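Local coordinates for protein L-iditol 2-dehydrogenase (Clostridium scindens, PDB 4OH1) that probably oxidises polyols such as L-iditol with NAD+ as a zinc-dependent member of the alcohol dehydrogenase family, at residues D81-S85 against T86-M90; M90-K93 against V94-V98; C109-C112 against R113-K116; A134-H137 against M138-F142. One frame throughout, in Å; residues are numbered along the deposited sequence.

Contact 1 of 4, residues D81-S85 against T86-M90; sequences DKVGS and TAEKM
Val83 lays one methyl on the first turn of the helix that follows it. The contact is a strand-to-helix junction in the GroES-like domain: strand 75-83 ends, Gly84 takes the N-cap position, and helix 85-89 starts at once. Val83 CG1 lies 3.6 Å from Ala87 CB. Val83 CG1 also reaches the backbone of Glu88 and lies 3.8 Å from Glu88 CB. Its torsion explains this. CG1 stands opposite the backbone N (chi1 -179°), and that turns it along the chain to the helix.

Two backbone bonds build this first turn. Glu88 N donates to Gly84 O at 2.9 Å. Lys89 N donates to Ser85 O at 3.2 Å. Ala87 is buried, and its side chain also rests on Ile36 of strand 35-44. Ser85, Glu88 and Lys89 are exposed.

Further out, the strand is held by its neighbour. It carries a classic beta bulge, with Asp81 and Lys82 set against the single residue Arg37. Asp81 OD2 forms a salt bridge with Arg37, and Lys82 NZ forms one with Glu30. Ala87 shares a backbone hydrogen bond with Asp33. At the C-terminal end of the helix, Met90, a selenomethionine, leaves helical geometry while its N still bonds to Thr86 O at 3.1 Å.

Contact 2 of 4, residues M90-K93 against V94-V98; sequences MGFK and VGQKV
Gln96 reaches back along its own turn and lays its amide against the backbone of Gly91 and Lys93. The chain makes a type II beta turn from Lys93 to Gln96, between the end of helix 85-89 and strand 97-100 of the GroES-like domain. Gln96 N closes the turn on Lys93 O at 3.3 Å.

The Gln96 side chain is extended beyond CG (chi2 167°), and this length carries the amide back to the chain that enters the turn. Each end of the amide has a partner there. Gln96 NE2 donates to Gly91 O at 3.2 Å. The bond is nearly straight at 167°, and it lies in the carbonyl plane of Gly91 and close to the amide plane of Gln96. Gln96 OE1 accepts from Lys93 N at 3.1 Å, but Lys93 N sits above the plane of the Gln96 carbonyl, not on a lone pair. The two bonds together fix which way round the amide lies.

Phe92 and Gln96 cross at about a right angle, with ring and amide planes 61° apart. Phe92 is buried and packs on Ile36, Ile80, Met138 and Ile141. The Lys93 side chain starts close to the amide, then leads away at the surface. Gly91, at positive phi, ends helix 85-89 as C-prime of a Schellman motif. Closest to the amide nitrogen on the lysine side chain is Lys93 CB, 3.5 Å from Gln96 NE2.

Contact 3 of 4, residues C109-C112 against R113-K116; sequences CENC and REGK. With ZN (zinc ion), chain C; EDO (1,2-ethanediol), chain F.
Arg113 N donates to Cys109 O at 2.9 Å and closes the short helical turn that carries two zinc ligands. This is part of the four-cysteine structural zinc lobe of the alcohol dehydrogenase family. Cys109 and Cys112 each bind the zinc ion through SG at 2.4 Å, and Cys106 and Cys120 complete the site.

The zinc side is tight. Cys109 is the N-cap, and its SG also accepts from Cys112 N at 3.3 Å. One sulfur thus serves both the metal and the helix start. The other end of the turn closes as a Schellman motif with Gly115 at positive phi: Gly115 N donates to Cys112 O, and Lys116 N to Asn111 O at 2.7 Å. Asn111 O also takes Glu114 N, from the opposite face of its carbonyl plane. Arg113 is buried. Its guanidinium turns to a second subunit, where it bonds to Ile141 O and makes a cation-pi contact with Phe142.

Away from the zinc the contact is looser and holds the acids. The carboxylate planes of Glu110 and Glu114 are 28° apart and their oxygens come near each other, though the place of Glu110 OE2 is doubtful, as it is too close to a bound 1,2-ethanediol. Arg310 of the second subunit makes a salt bridge to Glu114 and probably offsets the repulsion. Lys116 bends back to Glu114: Lys116 NZ lies 3.5 Å from Glu114 OE1 in a salt bridge.

Contact 4 of 4, residues A134-H137 against M138-F142; sequences AVYH and MSQIF
His137 CG stands opposite its backbone N (chi1 -172°), and this swings the imidazole alongside the next two residues. Ser139 OG is turned into the position between its own N and carbonyl carbon (chi1 70°) and meets the ring at its edge. His137 ND1 and Ser139 OG are 2.9 Å apart and hydrogen-bonded, with either as possible donor. Met138, a selenomethionine, lies side by side with the histidine. Its CG sits over one face of the His137 ring, 4.2 Å from the ring centroid, as a CH-pi contact. The other ring nitrogen, NE2, bonds to Glu34, so both nitrogens are engaged.

These residues form the turn between strands 133-137 and 141-143 of the GroES-like domain, with a short 3-10 segment at 138-140. Gln140 N donates to His137 O at 2.7 Å. The Gln140 side chain, extended beyond CG, reaches back, and its OE1 accepts from His137 N at 3.0 Å. Its NE2 bonds to Asn101 O, so both ends of the buried amide have partners. That nitrogen also lies at the edge of the Tyr136 ring, and the amide plane is nearly perpendicular to the ring.

Met138 also packs on Cys108 of a second subunit. Within the turn, Ile141 CD1 packs on Tyr136 CB at 3.8 Å.

Contacts 1, 2 and 4 gather on one side of the GroES-like domain and reach the same sheet. Contact 1 runs directly into contact 2 through Met90, and Ala87 O probably accepts from Phe92 N. Contact 4 is the buried one. Its Met138 packs on Ala87 and Met90, and its Ile141 on Val98. Contact 2 is at the surface, and contact 1 is partly buried. Glutamine amides tie backbone in contacts 2 and 4, while contact 1 relies on helix bonds and a valine methyl. Contact 3 stands apart, about 18 Å from contacts 1 and 2 by nearest atoms, and is built on metal and charge. Contacts 3 and 4 both face a second subunit.

Contact 1 of 4, residues D81-S85 against T86-M90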
loop_
_atom_site.group_PDB
_atom_site.type_symbol
_atom_site.label_atom_id
_atom_site.label_comp_id
_atom_site.label_asym_id
_atom_site.label_seq_id
_atom_site.Cartn_x
_atom_site.Cartn_y
_atom_site.Cartn_z
ATOM N N ASP A 81 25.885 -27.766 14.038
ATOM C CA ASP A 81 26.776 -28.863 14.345
ATOM C C ASP A 81 28.050 -28.819 13.493
ATOM O O ASP A 81 29.085 -29.251 13.941
ATOM C CB ASP A 81 26.067 -30.160 14.029
ATOM C CG ASP A 81 26.866 -31.361 14.416
ATOM O OD1 ASP A 81 27.072 -31.528 15.636
ATOM O OD2 ASP A 81 27.258 -32.145 13.520
ATOM N N LYS A 82 27.975 -28.294 12.277
ATOM C CA LYS A 82 29.121 -28.192 11.410
ATOM C C LYS A 82 28.829 -27.241 10.255
ATOM O O LYS A 82 27.704 -27.195 9.731
ATOM C CB LYS A 82 29.434 -29.551 10.837
ATOM C CG LYS A 82 30.505 -29.559 9.785
ATOM C CD LYS A 82 31.021 -30.965 9.553
ATOM C CE LYS A 82 32.093 -31.040 8.435
ATOM N NZ LYS A 82 32.359 -32.467 8.137
ATOM N N VAL A 83 29.844 -26.483 9.879
ATOM C CA VAL A 83 29.730 -25.357 8.962
ATOM C C VAL A 83 30.747 -25.524 7.798
ATOM O O VAL A 83 31.910 -25.717 8.035
ATOM C CB VAL A 83 30.070 -24.033 9.734
ATOM C CG1 VAL A 83 29.934 -22.841 8.820
ATOM C CG2 VAL A 83 29.136 -23.805 10.880
ATOM N N GLY A 84 30.314 -25.432 6.550
ATOM C CA GLY A 84 31.252 -25.296 5.435
ATOM C C GLY A 84 32.072 -24.010 5.540
ATOM O O GLY A 84 31.665 -23.030 6.158
ATOM N N SER A 85 33.236 -24.003 4.912
ATOM C CA SER A 85 34.132 -22.871 4.981
ATOM C C SER A 85 33.512 -21.570 4.473
ATOM O O SER A 85 33.713 -20.539 5.088
ATOM C CB SER A 85 35.452 -23.197 4.240
ATOM O OG SER A 85 35.204 -23.709 2.944
ATOM N N THR A 86 32.729 -21.572 3.402
ATOM C CA THR A 86 32.132 -20.304 2.981
ATOM C C THR A 86 31.131 -19.806 4.043
ATOM O O THR A 86 31.098 -18.622 4.435
ATOM C CB THR A 86 31.430 -20.425 1.652
ATOM O OG1 THR A 86 32.363 -20.858 0.681
ATOM C CG2 THR A 86 30.890 -19.079 1.215
ATOM N N ALA A 87 30.345 -20.722 4.560
ATOM C CA ALA A 87 29.371 -20.314 5.546
ATOM C C ALA A 87 30.021 -19.771 6.813
ATOM O O ALA A 87 29.478 -18.877 7.444
ATOM C CB ALA A 87 28.457 -21.459 5.863
ATOM N N GLU A 88 31.173 -20.321 7.197
ATOM C CA GLU A 88 31.846 -19.856 8.400
ATOM C C GLU A 88 32.250 -18.418 8.190
ATOM O O GLU A 88 32.175 -17.605 9.094
ATOM C CB GLU A 88 33.095 -20.709 8.725
ATOM C CG GLU A 88 33.231 -20.945 10.193
ATOM C CD GLU A 88 34.285 -21.931 10.560
ATOM O OE1 GLU A 88 35.386 -21.846 10.021
ATOM O OE2 GLU A 88 34.006 -22.824 11.390
ATOM N N LYS A 89 32.686 -18.127 6.974
ATOM C CA LYS A 89 33.102 -16.798 6.577
ATOM C C LYS A 89 31.933 -15.800 6.613
ATOM O O LYS A 89 32.171 -14.616 6.812
ATOM C CB LYS A 89 33.716 -16.880 5.181
ATOM C CG LYS A 89 34.227 -15.576 4.628
ATOM C CD LYS A 89 34.397 -15.607 3.091
ATOM C CE LYS A 89 33.750 -14.371 2.398
ATOM N NZ LYS A 89 34.749 -13.727 1.544
HETATM N N MSE A 90 30.689 -16.263 6.410
HETATM C CA MSE A 90 29.510 -15.407 6.520
HETATM C C MSE A 90 29.018 -15.305 7.962
HETATM O O MSE A 90 27.910 -14.804 8.239
HETATM C CB MSE A 90 28.391 -15.943 5.643
HETATM C CG MSE A 90 28.769 -15.980 4.193
HETATM SE SE MSE A 90 28.757 -14.209 3.355
HETATM C CE MSE A 90 30.459 -14.398 2.362
#

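Contact 2 of 4, residues M90-K93 against V94-V98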
loop_
_atom_site.group_PDB
_atom_site.type_symbol
_atom_site.label_atom_id
_atom_site.label_comp_id
_atom_site.label_asym_id
_atom_site.label_seq_id
_atom_site.Cartn_x
_atom_site.Cartn_y
_atom_site.Cartn_z
HETATM N N MSE A 90 30.689 -16.263 6.410
HETATM C CA MSE A 90 29.510 -15.407 6.520
HETATM C C MSE A 90 29.018 -15.305 7.962
HETATM O O MSE A 90 27.910 -14.804 8.239
HETATM C CB MSE A 90 28.391 -15.943 5.643
HETATM C CG MSE A 90 28.769 -15.980 4.193
HETATM SE SE MSE A 90 28.757 -14.209 3.355
HETATM C CE MSE A 90 30.459 -14.398 2.362
ATOM N N GLY A 91 29.806 -15.812 8.895
ATOM C CA GLY A 91 29.481 -15.669 10.308
ATOM C C GLY A 91 28.781 -16.842 10.982
ATOM O O GLY A 91 28.489 -16.788 12.180
ATOM N N PHE A 92 28.478 -17.922 10.278
ATOM C CA PHE A 92 27.786 -19.022 10.985
ATOM C C PHE A 92 28.837 -19.830 11.726
ATOM O O PHE A 92 29.920 -20.077 11.202
ATOM C CB PHE A 92 27.033 -19.903 9.999
ATOM C CG PHE A 92 25.931 -19.195 9.260
ATOM C CD1 PHE A 92 24.684 -19.068 9.817
ATOM C CD2 PHE A 92 26.149 -18.673 8.020
ATOM C CE1 PHE A 92 23.665 -18.453 9.138
ATOM C CE2 PHE A 92 25.157 -18.032 7.339
ATOM C CZ PHE A 92 23.881 -17.932 7.898
ATOM N N LYS A 93 28.518 -20.271 12.931
ATOM C CA LYS A 93 29.468 -20.941 13.782
ATOM C C LYS A 93 28.784 -22.109 14.479
ATOM O O LYS A 93 27.603 -22.013 14.818
ATOM C CB LYS A 93 29.990 -19.990 14.879
ATOM C CG LYS A 93 30.901 -18.825 14.445
ATOM C CD LYS A 93 32.121 -19.314 13.738
ATOM C CE LYS A 93 32.679 -18.233 12.864
ATOM N NZ LYS A 93 33.013 -17.016 13.685
ATOM N N VAL A 94 29.535 -23.196 14.722
ATOM C CA VAL A 94 29.045 -24.267 15.576
ATOM C C VAL A 94 28.620 -23.718 16.957
ATOM O O VAL A 94 29.265 -22.838 17.499
ATOM C CB VAL A 94 30.059 -25.364 15.750
ATOM C CG1 VAL A 94 29.644 -26.358 16.886
ATOM C CG2 VAL A 94 30.350 -26.133 14.437
ATOM N N GLY A 95 27.518 -24.260 17.508
ATOM C CA GLY A 95 26.920 -23.809 18.760
ATOM C C GLY A 95 25.780 -22.805 18.594
ATOM O O GLY A 95 25.056 -22.536 19.548
ATOM N N GLN A 96 25.627 -22.185 17.427
ATOM C CA GLN A 96 24.528 -21.200 17.278
ATOM C C GLN A 96 23.188 -21.898 17.222
ATOM O O GLN A 96 23.028 -22.834 16.478
ATOM C CB GLN A 96 24.707 -20.363 16.015
ATOM C CG GLN A 96 25.848 -19.363 16.152
ATOM C CD GLN A 96 26.291 -18.729 14.848
ATOM O OE1 GLN A 96 25.819 -19.027 13.758
ATOM N NE2 GLN A 96 27.221 -17.848 14.971
ATOM N N LYS A 97 22.240 -21.468 18.054
ATOM C CA LYS A 97 20.844 -21.856 17.906
ATOM C C LYS A 97 20.232 -21.266 16.615
ATOM O O LYS A 97 20.397 -20.067 16.348
ATOM C CB LYS A 97 20.056 -21.392 19.112
ATOM C CG LYS A 97 20.421 -22.149 20.402
ATOM C CD LYS A 97 19.541 -21.761 21.523
ATOM C CE LYS A 97 19.878 -22.529 22.764
ATOM N NZ LYS A 97 19.013 -21.974 23.835
ATOM N N VAL A 98 19.496 -22.102 15.860
ATOM C CA VAL A 98 18.924 -21.700 14.593
ATOM C C VAL A 98 17.588 -22.389 14.275
ATOM O O VAL A 98 17.221 -23.393 14.896
ATOM C CB VAL A 98 19.885 -22.023 13.446
ATOM C CG1 VAL A 98 21.207 -21.270 13.597
ATOM C CG2 VAL A 98 20.154 -23.537 13.372
#

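Contact 3 of 4, residues C109-C112 against R113-K116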
loop_
_atom_site.group_PDB
_atom_site.type_symbol
_atom_site.label_atom_id
_atom_site.label_comp_id
_atom_site.label_asym_id
_atom_site.label_seq_id
_atom_site.Cartn_x
_atom_site.Cartn_y
_atom_site.Cartn_z
ATOM N N CYS A 109 16.237 -16.944 -11.324
ATOM C CA CYS A 109 15.064 -16.917 -12.203
ATOM C C CYS A 109 14.307 -15.552 -12.062
ATOM O O CYS A 109 14.616 -14.692 -11.170
ATOM C CB CYS A 109 14.108 -18.090 -11.860
ATOM S SG CYS A 109 13.096 -17.806 -10.350
ATOM N N GLU A 110 13.304 -15.350 -12.922
ATOM C CA GLU A 110 12.642 -14.049 -12.980
ATOM C C GLU A 110 11.838 -13.798 -11.705
ATOM O O GLU A 110 11.899 -12.692 -11.123
ATOM C CB GLU A 110 11.759 -13.909 -14.203
ATOM C CG GLU A 110 11.105 -12.544 -14.228
ATOM C CD GLU A 110 10.374 -12.251 -15.515
ATOM O OE1 GLU A 110 11.092 -12.023 -16.478
ATOM O OE2 GLU A 110 9.104 -12.236 -15.567
ATOM N N ASN A 111 11.101 -14.794 -11.234
ATOM C CA ASN A 111 10.396 -14.572 -9.990
ATOM C C ASN A 111 11.333 -14.205 -8.823
ATOM O O ASN A 111 11.041 -13.285 -7.996
ATOM C CB ASN A 111 9.539 -15.780 -9.669
ATOM C CG ASN A 111 8.329 -15.874 -10.586
ATOM O OD1 ASN A 111 7.780 -14.878 -11.000
ATOM N ND2 ASN A 111 7.942 -17.060 -10.918
ATOM N N CYS A 112 12.441 -14.942 -8.744
ATOM C CA CYS A 112 13.414 -14.696 -7.723
ATOM C C CYS A 112 13.848 -13.264 -7.848
ATOM O O CYS A 112 13.833 -12.559 -6.887
ATOM C CB CYS A 112 14.626 -15.647 -7.832
ATOM S SG CYS A 112 14.329 -17.145 -6.823
ATOM N N ARG A 113 14.194 -12.816 -9.046
ATOM C CA ARG A 113 14.764 -11.485 -9.163
ATOM C C ARG A 113 13.752 -10.332 -9.280
ATOM O O ARG A 113 14.131 -9.179 -9.520
ATOM C CB ARG A 113 15.800 -11.515 -10.239
ATOM C CG ARG A 113 16.959 -12.388 -9.676
ATOM C CD ARG A 113 18.023 -12.670 -10.640
ATOM N NE ARG A 113 17.554 -13.030 -11.970
ATOM C CZ ARG A 113 18.399 -13.236 -12.983
ATOM N NH1 ARG A 113 19.724 -13.152 -12.781
ATOM N NH2 ARG A 113 17.942 -13.523 -14.193
ATOM N N GLU A 114 12.486 -10.670 -9.054
ATOM C CA GLU A 114 11.412 -9.706 -8.842
ATOM C C GLU A 114 11.053 -9.713 -7.364
ATOM O O GLU A 114 10.181 -8.983 -6.942
ATOM C CB GLU A 114 10.201 -10.041 -9.704
ATOM C CG GLU A 114 10.377 -9.619 -11.205
ATOM C CD GLU A 114 9.243 -10.026 -12.106
ATOM O OE1 GLU A 114 8.295 -10.658 -11.615
ATOM O OE2 GLU A 114 9.301 -9.767 -13.332
ATOM N N GLY A 115 11.778 -10.486 -6.559
ATOM C CA GLY A 115 11.518 -10.521 -5.130
ATOM C C GLY A 115 10.492 -11.570 -4.725
ATOM O O GLY A 115 10.192 -11.736 -3.508
ATOM N N LYS A 116 9.964 -12.314 -5.706
ATOM C CA LYS A 116 8.875 -13.217 -5.404
ATOM C C LYS A 116 9.439 -14.630 -5.262
ATOM O O LYS A 116 9.144 -15.522 -6.025
ATOM C CB LYS A 116 7.815 -13.095 -6.475
ATOM C CG LYS A 116 7.358 -11.643 -6.699
ATOM C CD LYS A 116 5.851 -11.536 -6.916
ATOM C CE LYS A 116 5.450 -10.351 -7.772
ATOM N NZ LYS A 116 5.822 -10.688 -9.162
HETATM ZN ZN ZN C . 14.327 -18.803 -8.578
HETATM C C1 EDO F . 4.807 -13.102 -15.327
HETATM O O1 EDO F . 3.992 -12.066 -15.888
HETATM C C2 EDO F . 6.266 -12.786 -15.620
HETATM O O2 EDO F . 6.633 -11.496 -15.076
#

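Contact 4 of 4, residues A134-H137 against M138-F142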
loop_
_atom_site.group_PDB
_atom_site.type_symbol
_atom_site.label_atom_id
_atom_site.label_comp_id
_atom_site.label_asym_id
_atom_site.label_seq_id
_atom_site.Cartn_x
_atom_site.Cartn_y
_atom_site.Cartn_z
ATOM N N ALA A 134 20.507 -32.460 9.952
ATOM C CA ALA A 134 20.087 -32.119 8.598
ATOM C C ALA A 134 20.939 -30.999 8.068
ATOM O O ALA A 134 21.369 -30.146 8.847
ATOM C CB ALA A 134 18.622 -31.703 8.599
ATOM N N VAL A 135 21.124 -30.981 6.746
ATOM C CA VAL A 135 21.972 -30.023 6.078
ATOM C C VAL A 135 21.122 -29.109 5.219
ATOM O O VAL A 135 20.182 -29.553 4.543
ATOM C CB VAL A 135 23.065 -30.738 5.203
ATOM C CG1 VAL A 135 23.758 -29.768 4.253
ATOM C CG2 VAL A 135 24.110 -31.367 6.113
ATOM N N TYR A 136 21.489 -27.834 5.203
ATOM C CA TYR A 136 20.777 -26.828 4.442
ATOM C C TYR A 136 21.823 -25.869 3.888
ATOM O O TYR A 136 22.912 -25.737 4.435
ATOM C CB TYR A 136 19.825 -26.042 5.385
ATOM C CG TYR A 136 18.699 -26.846 5.992
ATOM C CD1 TYR A 136 17.458 -26.985 5.354
ATOM C CD2 TYR A 136 18.888 -27.539 7.169
ATOM C CE1 TYR A 136 16.427 -27.798 5.918
ATOM C CE2 TYR A 136 17.881 -28.306 7.727
ATOM C CZ TYR A 136 16.661 -28.427 7.112
ATOM O OH TYR A 136 15.736 -29.231 7.725
ATOM N N HIS A 137 21.454 -25.112 2.866
ATOM C CA HIS A 137 22.312 -24.028 2.382
ATOM C C HIS A 137 22.266 -22.901 3.391
ATOM O O HIS A 137 21.236 -22.679 4.026
ATOM C CB HIS A 137 21.824 -23.551 1.023
ATOM C CG HIS A 137 22.744 -22.584 0.372
ATOM N ND1 HIS A 137 22.527 -21.226 0.404
ATOM C CD2 HIS A 137 23.869 -22.770 -0.350
ATOM C CE1 HIS A 137 23.496 -20.610 -0.248
ATOM N NE2 HIS A 137 24.317 -21.527 -0.728
HETATM N N MSE A 138 23.369 -22.200 3.565
HETATM C CA MSE A 138 23.425 -21.125 4.547
HETATM C C MSE A 138 22.277 -20.079 4.411
HETATM O O MSE A 138 21.822 -19.553 5.376
HETATM C CB MSE A 138 24.786 -20.431 4.454
HETATM C CG MSE A 138 25.047 -19.731 3.134
HETATM SE SE MSE A 138 26.974 -19.236 2.907
HETATM C CE MSE A 138 26.792 -18.268 1.174
ATOM N N SER A 139 21.805 -19.819 3.204
ATOM C CA SER A 139 20.697 -18.957 2.972
ATOM C C SER A 139 19.417 -19.449 3.633
ATOM O O SER A 139 18.541 -18.663 3.862
ATOM C CB SER A 139 20.436 -18.799 1.491
ATOM O OG SER A 139 19.929 -20.004 0.901
ATOM N N GLN A 140 19.356 -20.711 4.036
ATOM C CA GLN A 140 18.171 -21.261 4.665
ATOM C C GLN A 140 18.256 -21.203 6.145
ATOM O O GLN A 140 17.339 -21.621 6.769
ATOM C CB GLN A 140 17.967 -22.724 4.242
ATOM C CG GLN A 140 17.811 -22.851 2.742
ATOM C CD GLN A 140 17.700 -24.283 2.254
ATOM O OE1 GLN A 140 18.690 -24.854 1.798
ATOM N NE2 GLN A 140 16.491 -24.849 2.297
ATOM N N ILE A 141 19.346 -20.721 6.727
ATOM C CA ILE A 141 19.556 -20.903 8.154
ATOM C C ILE A 141 19.476 -19.603 8.855
ATOM O O ILE A 141 20.174 -18.683 8.455
ATOM C CB ILE A 141 20.957 -21.518 8.429
ATOM C CG1 ILE A 141 21.014 -22.945 7.917
ATOM C CG2 ILE A 141 21.309 -21.481 9.885
ATOM C CD1 ILE A 141 20.023 -23.891 8.539
ATOM N N PHE A 142 18.692 -19.538 9.937
ATOM C CA PHE A 142 18.401 -18.259 10.614
ATOM C C PHE A 142 18.719 -18.336 12.068
ATOM O O PHE A 142 18.225 -19.181 12.754
ATOM C CB PHE A 142 16.889 -17.874 10.510
ATOM C CG PHE A 142 16.455 -17.521 9.114
ATOM C CD1 PHE A 142 16.085 -18.501 8.226
ATOM C CD2 PHE A 142 16.539 -16.227 8.682
ATOM C CE1 PHE A 142 15.744 -18.174 6.900
ATOM C CE2 PHE A 142 16.198 -15.879 7.362
ATOM C CZ PHE A 142 15.779 -16.865 6.486
#